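Local coordinates for protein CD38 molecule (Bos taurus, PDB 3P5S) that is a glycosylated ecto-enzyme of the ADP-ribosyl cyclase family, built around a four-stranded parallel sheet, at residues 114-119 and 197-202. Residues are numbered along the deposited sequence; the frame is centred on the assembly and turned at random.
With AVU ([(2R,3S,4R,5R)-5-(6-amino-9H-purin-9-yl)-3,4-dihydroxytetrahydrofuran-2-yl]methyl [(2R,3R,4R)-4-fluoro-3-hydroxytetrahydrofuran-2-yl]methyl dihydrogen diphosphate), chain E; NAG (2-acetamido-2-deoxy-beta-D-glucopyranose), chain C.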
ATOM      1  N   GLN A 114       3.988  -3.176  14.600  1.00 20.01           N
ATOM      2  CA  GLN A 114       4.183  -4.209  13.576  1.00 20.23           C
ATOM      3  C   GLN A 114       4.112  -3.689  12.145  1.00 15.45           C
ATOM      4  O   GLN A 114       4.202  -4.464  11.198  1.00 18.99           O
ATOM      5  CB  GLN A 114       3.111  -5.303  13.678  1.00 20.42           C
ATOM      6  CG  GLN A 114       3.143  -6.170  14.917  1.00 30.42           C
ATOM      7  CD  GLN A 114       2.348  -7.453  14.696  1.00 31.67           C
ATOM      8  OE1 GLN A 114       2.311  -7.994  13.579  1.00 37.73           O
ATOM      9  NE2 GLN A 114       1.692  -7.931  15.741  1.00 28.91           N
ATOM     10  N   GLN A 115       3.907  -2.397  11.990  1.00 12.77           N
ATOM     11  CA  GLN A 115       3.563  -1.838  10.696  1.00 17.06           C
ATOM     12  C   GLN A 115       4.800  -1.512   9.869  1.00 15.40           C
ATOM     13  O   GLN A 115       5.791  -0.932  10.375  1.00 11.28           O
ATOM     14  CB  GLN A 115       2.696  -0.587  10.863  1.00 15.52           C
ATOM     15  CG  GLN A 115       2.024  -0.152   9.574  1.00 17.48           C
ATOM     16  CD  GLN A 115       0.882   0.824   9.803  1.00 18.10           C
ATOM     17  OE1 GLN A 115       0.328   0.904  10.893  1.00 21.65           O
ATOM     18  NE2 GLN A 115       0.533   1.566   8.771  1.00 14.49           N
ATOM     19  N   VAL A 116       4.736  -1.878   8.595  1.00 14.70           N
ATOM     20  CA  VAL A 116       5.853  -1.650   7.677  1.00 13.15           C
ATOM     21  C   VAL A 116       5.420  -0.968   6.383  1.00 13.12           C
ATOM     22  O   VAL A 116       4.529  -1.444   5.680  1.00 16.92           O
ATOM     23  CB  VAL A 116       6.585  -2.983   7.341  1.00 17.99           C
ATOM     24  CG1 VAL A 116       7.707  -2.741   6.311  1.00 15.71           C
ATOM     25  CG2 VAL A 116       7.137  -3.608   8.616  1.00 15.80           C
ATOM     26  N   PHE A 117       6.049   0.161   6.077  1.00 11.08           N
ATOM     27  CA  PHE A 117       5.854   0.851   4.802  1.00  7.88           C
ATOM     28  C   PHE A 117       7.006   0.532   3.867  1.00 16.07           C
ATOM     29  O   PHE A 117       8.053   0.063   4.312  1.00 16.43           O
ATOM     30  CB  PHE A 117       5.818   2.364   5.007  1.00  9.88           C
ATOM     31  CG  PHE A 117       4.680   2.840   5.870  1.00 18.05           C
ATOM     32  CD1 PHE A 117       3.508   3.294   5.295  1.00 14.82           C
ATOM     33  CD2 PHE A 117       4.791   2.848   7.248  1.00 22.56           C
ATOM     34  CE1 PHE A 117       2.458   3.733   6.064  1.00 13.23           C
ATOM     35  CE2 PHE A 117       3.730   3.284   8.045  1.00 19.34           C
ATOM     36  CZ  PHE A 117       2.565   3.742   7.443  1.00 19.25           C
ATOM     37  N   TRP A 118       6.814   0.780   2.574  1.00 15.12           N
ATOM     38  CA  TRP A 118       7.883   0.608   1.603  1.00 18.91           C
ATOM     39  C   TRP A 118       7.661   1.549   0.423  1.00 14.24           C
ATOM     40  O   TRP A 118       6.554   2.046   0.208  1.00 17.99           O
ATOM     41  CB  TRP A 118       7.931  -0.840   1.106  1.00 17.95           C
ATOM     42  CG  TRP A 118       6.589  -1.333   0.621  1.00 14.43           C
ATOM     43  CD1 TRP A 118       5.634  -1.963   1.369  1.00 17.12           C
ATOM     44  CD2 TRP A 118       6.044  -1.208  -0.706  1.00 17.82           C
ATOM     45  NE1 TRP A 118       4.542  -2.260   0.591  1.00 14.97           N
ATOM     46  CE2 TRP A 118       4.758  -1.797  -0.682  1.00 20.91           C
ATOM     47  CE3 TRP A 118       6.521  -0.671  -1.912  1.00 18.74           C
ATOM     48  CZ2 TRP A 118       3.938  -1.847  -1.812  1.00 16.58           C
ATOM     49  CZ3 TRP A 118       5.696  -0.729  -3.047  1.00 17.99           C
ATOM     50  CH2 TRP A 118       4.434  -1.329  -2.989  1.00 14.29           C
ATOM     51  N   SER A 119       8.708   1.760  -0.361  1.00 15.84           N
ATOM     52  CA  SER A 119       8.632   2.592  -1.538  1.00 12.54           C
ATOM     53  C   SER A 119       9.778   2.133  -2.424  1.00 16.31           C
ATOM     54  O   SER A 119      10.938   2.219  -2.014  1.00 15.88           O
ATOM     55  CB  SER A 119       8.802   4.075  -1.159  1.00 15.87           C
ATOM     56  OG  SER A 119       8.300   4.899  -2.190  1.00 20.15           O
ATOM     57  N   ARG A 197       8.105   1.048  10.683  1.00 23.32           N
ATOM     58  CA  ARG A 197       9.360   1.013   9.926  1.00 16.53           C
ATOM     59  C   ARG A 197       9.073   1.241   8.444  1.00 21.91           C
ATOM     60  O   ARG A 197       7.983   0.955   7.975  1.00 16.04           O
ATOM     61  CB  ARG A 197      10.061  -0.310  10.130  1.00 22.17           C
ATOM     62  CG  ARG A 197      10.113  -0.724  11.576  1.00 31.70           C
ATOM     63  CD  ARG A 197       9.533  -2.088  11.715  1.00 28.15           C
ATOM     64  NE  ARG A 197       9.202  -2.346  13.101  1.00 43.59           N
ATOM     65  CZ  ARG A 197       8.029  -2.059  13.652  1.00 42.75           C
ATOM     66  NH1 ARG A 197       7.042  -1.497  12.930  1.00 19.91           N
ATOM     67  NH2 ARG A 197       7.857  -2.328  14.936  1.00 33.90           N
ATOM     68  N   VAL A 198      10.048   1.774   7.718  1.00 19.78           N
ATOM     69  CA  VAL A 198       9.920   1.907   6.281  1.00 13.52           C
ATOM     70  C   VAL A 198      11.183   1.400   5.610  1.00 18.88           C
ATOM     71  O   VAL A 198      12.302   1.661   6.078  1.00 20.43           O
ATOM     72  CB  VAL A 198       9.653   3.361   5.852  1.00 15.32           C
ATOM     73  CG1 VAL A 198      10.834   4.253   6.200  1.00 17.28           C
ATOM     74  CG2 VAL A 198       9.356   3.416   4.338  1.00 15.32           C
ATOM     75  N   VAL A 199      11.001   0.669   4.516  1.00 16.32           N
ATOM     76  CA  VAL A 199      12.134   0.148   3.758  1.00 16.08           C
ATOM     77  C   VAL A 199      12.195   0.925   2.475  1.00 12.92           C
ATOM     78  O   VAL A 199      11.206   0.960   1.721  1.00 15.60           O
ATOM     79  CB  VAL A 199      11.958  -1.341   3.412  1.00 12.39           C
ATOM     80  CG1 VAL A 199      13.147  -1.856   2.590  1.00 15.05           C
ATOM     81  CG2 VAL A 199      11.725  -2.178   4.696  1.00 12.39           C
ATOM     82  N   LEU A 200      13.340   1.567   2.240  1.00 14.29           N
ATOM     83  CA  LEU A 200      13.509   2.404   1.079  1.00  8.21           C
ATOM     84  C   LEU A 200      14.704   1.916   0.272  1.00 14.43           C
ATOM     85  O   LEU A 200      15.551   1.158   0.758  1.00 17.30           O
ATOM     86  CB  LEU A 200      13.719   3.884   1.484  1.00 13.51           C
ATOM     87  CG  LEU A 200      12.568   4.555   2.267  1.00 12.90           C
ATOM     88  CD1 LEU A 200      12.954   5.943   2.792  1.00 14.44           C
ATOM     89  CD2 LEU A 200      11.314   4.661   1.393  1.00 12.89           C
ATOM     90  N   ASN A 201      14.755   2.355  -0.979  1.00 18.01           N
ATOM     91  CA  ASN A 201      15.753   1.905  -1.934  1.00 17.71           C
ATOM     92  C   ASN A 201      16.964   2.830  -2.010  1.00 23.13           C
ATOM     93  O   ASN A 201      16.892   3.902  -2.605  1.00 19.33           O
ATOM     94  CB  ASN A 201      15.112   1.770  -3.316  1.00 19.69           C
ATOM     95  CG  ASN A 201      15.968   0.987  -4.284  1.00 25.99           C
ATOM     96  OD1 ASN A 201      17.190   1.056  -4.239  1.00 27.46           O
ATOM     97  ND2 ASN A 201      15.327   0.236  -5.168  1.00 21.23           N
ATOM     98  N   GLY A 202      18.075   2.412  -1.413  1.00 21.26           N
ATOM     99  CA  GLY A 202      19.288   3.205  -1.452  1.00 22.71           C
ATOM    100  C   GLY A 202      20.052   3.066  -2.764  1.00 28.41           C
ATOM    101  O   GLY A 202      21.161   3.591  -2.903  1.00 29.51           O
TER
HETATM  102  N1  AVU E 280      -0.611  -4.201  -5.048  1.00 33.20           N
HETATM  103  C2  AVU E 280      -0.559  -3.643  -6.272  1.00 41.87           C
HETATM  104  N3  AVU E 280      -0.227  -2.337  -6.373  1.00 29.36           N
HETATM  105  C4  AVU E 280       0.045  -1.584  -5.292  1.00 32.77           C
HETATM  106  C5  AVU E 280       0.000  -2.134  -4.023  1.00 26.95           C
HETATM  107  C6  AVU E 280      -0.341  -3.472  -3.939  1.00 21.22           C
HETATM  108  N6  AVU E 280      -0.410  -4.107  -2.651  1.00 38.03           N
HETATM  109  N7  AVU E 280       0.321  -1.147  -3.143  1.00 30.84           N
HETATM  110  C8  AVU E 280       0.542  -0.009  -3.850  1.00 29.10           C
HETATM  111  N9  AVU E 280       0.379  -0.288  -5.171  1.00 35.26           N
HETATM  112  PA  AVU E 280       6.132   2.742  -5.527  1.00 31.68           P
HETATM  113  PB  AVU E 280       4.773   3.842  -3.326  1.00 19.47           P
HETATM  114  C1' AVU E 280       0.531   0.571  -6.347  1.00 41.86           C
HETATM  115  O1A AVU E 280       6.741   3.979  -6.123  1.00 31.06           O
HETATM  116  O1B AVU E 280       4.045   4.642  -4.389  1.00 24.63           O
HETATM  117  C1R AVU E 280       1.374   2.344   0.314  1.00 28.67           C
HETATM  118  C2' AVU E 280       0.248   2.015  -6.134  1.00 43.89           C
HETATM  119  O2' AVU E 280      -0.665   2.481  -7.088  1.00 36.09           O
HETATM  120  O2A AVU E 280       7.036   1.531  -5.627  1.00 30.50           O
HETATM  121  O2B AVU E 280       5.380   4.686  -2.231  1.00 20.52           O
HETATM  122  C2R AVU E 280       2.101   1.306   1.106  1.00 23.03           C
HETATM  123  F2R AVU E 280       1.787   0.136   0.550  1.00 22.03           F
HETATM  124  C3' AVU E 280       1.527   2.682  -6.240  1.00 49.85           C
HETATM  125  O3' AVU E 280       1.412   3.868  -6.935  1.00 48.22           O
HETATM  126  O3A AVU E 280       5.889   2.945  -3.984  1.00 19.70           O
HETATM  127  C3R AVU E 280       3.494   1.514   0.858  1.00 20.96           C
HETATM  128  O3R AVU E 280       4.156   1.860   2.050  1.00 24.86           O
HETATM  129  C4' AVU E 280       2.505   1.685  -6.880  1.00 44.71           C
HETATM  130  O4' AVU E 280       1.843   0.460  -6.973  1.00 40.80           O
HETATM  131  C4R AVU E 280       3.597   2.609  -0.151  1.00 15.86           C
HETATM  132  O4R AVU E 280       2.316   3.244  -0.152  1.00 21.98           O
HETATM  133  C5' AVU E 280       3.861   1.549  -6.154  1.00 30.85           C
HETATM  134  O5' AVU E 280       4.747   2.615  -6.305  1.00 44.72           O
HETATM  135  C5R AVU E 280       4.006   2.110  -1.498  1.00 16.15           C
HETATM  136  O5R AVU E 280       3.698   2.847  -2.639  1.00 24.80           O
HETATM  137  C1  NAG C 501      16.068  -0.807  -6.693  1.00 41.32           C
HETATM  138  C2  NAG C 501      15.504  -2.117  -6.186  1.00 47.01           C
HETATM  139  C3  NAG C 501      15.527  -3.092  -7.369  1.00 43.36           C
HETATM  140  C4  NAG C 501      14.889  -2.457  -8.624  1.00 44.78           C
HETATM  141  C5  NAG C 501      15.282  -0.982  -8.776  1.00 47.48           C
HETATM  142  C6  NAG C 501      14.550  -0.217  -9.874  1.00 37.95           C
HETATM  143  C7  NAG C 501      15.761  -2.808  -3.833  1.00 33.20           C
HETATM  144  C8  NAG C 501      16.756  -3.052  -2.734  1.00 32.24           C
HETATM  145  N2  NAG C 501      16.282  -2.502  -5.022  1.00 31.26           N
HETATM  146  O3  NAG C 501      14.837  -4.273  -7.015  1.00 54.03           O
HETATM  147  O4  NAG C 501      15.268  -3.159  -9.792  1.00 44.04           O
HETATM  148  O5  NAG C 501      15.082  -0.321  -7.551  1.00 44.64           O
HETATM  149  O6  NAG C 501      13.204  -0.042  -9.517  1.00 49.07           O
HETATM  150  O7  NAG C 501      14.552  -2.908  -3.614  1.00 36.78           O
HETATM  151  O   HOH W   1      12.948   4.131  -2.008  1.00 15.88           O
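Q115 O takes two bonds from R197 where strands 115-119 and 195-201 pair in the parallel sheet of this ADP-ribosyl cyclase fold. The first strand lies at the sheet margin. R197 N reaches the oxygen nearly straight (169°). R197 NH1 sits 2.9 Å from Q115 O, tilted from the carbonyl plane, and the bond is bent (131°). The R197 chain bends at chi2 (126°), and the edge of its guanidinium meets this oxygen in plane. R197 itself is partly exposed.

The tight part follows. F117 N binds R197 O at 2.8 Å, and V199 N binds F117 O at 3.0 Å. V198 CG2 packs against F117 CB at 3.8 Å. On the other face of the sheet lie V116 and V199, whose methyls meet more loosely.

Toward N201 the strands part. The S119 N to V199 O bond is weak. One step on, S119 O and N201 N stand too far apart to bond, and a water bridges them. N201 carries the NAG at ND2, while its OD1 accepts from S203 N.

Residues 117-119 line the ligand pocket. The W118 indole lays one face against AVU C5R, and W118 N donates to AVU O3R. S119 OG, turned opposite its own backbone N, gives its proton to AVU O2B at 2.9 Å.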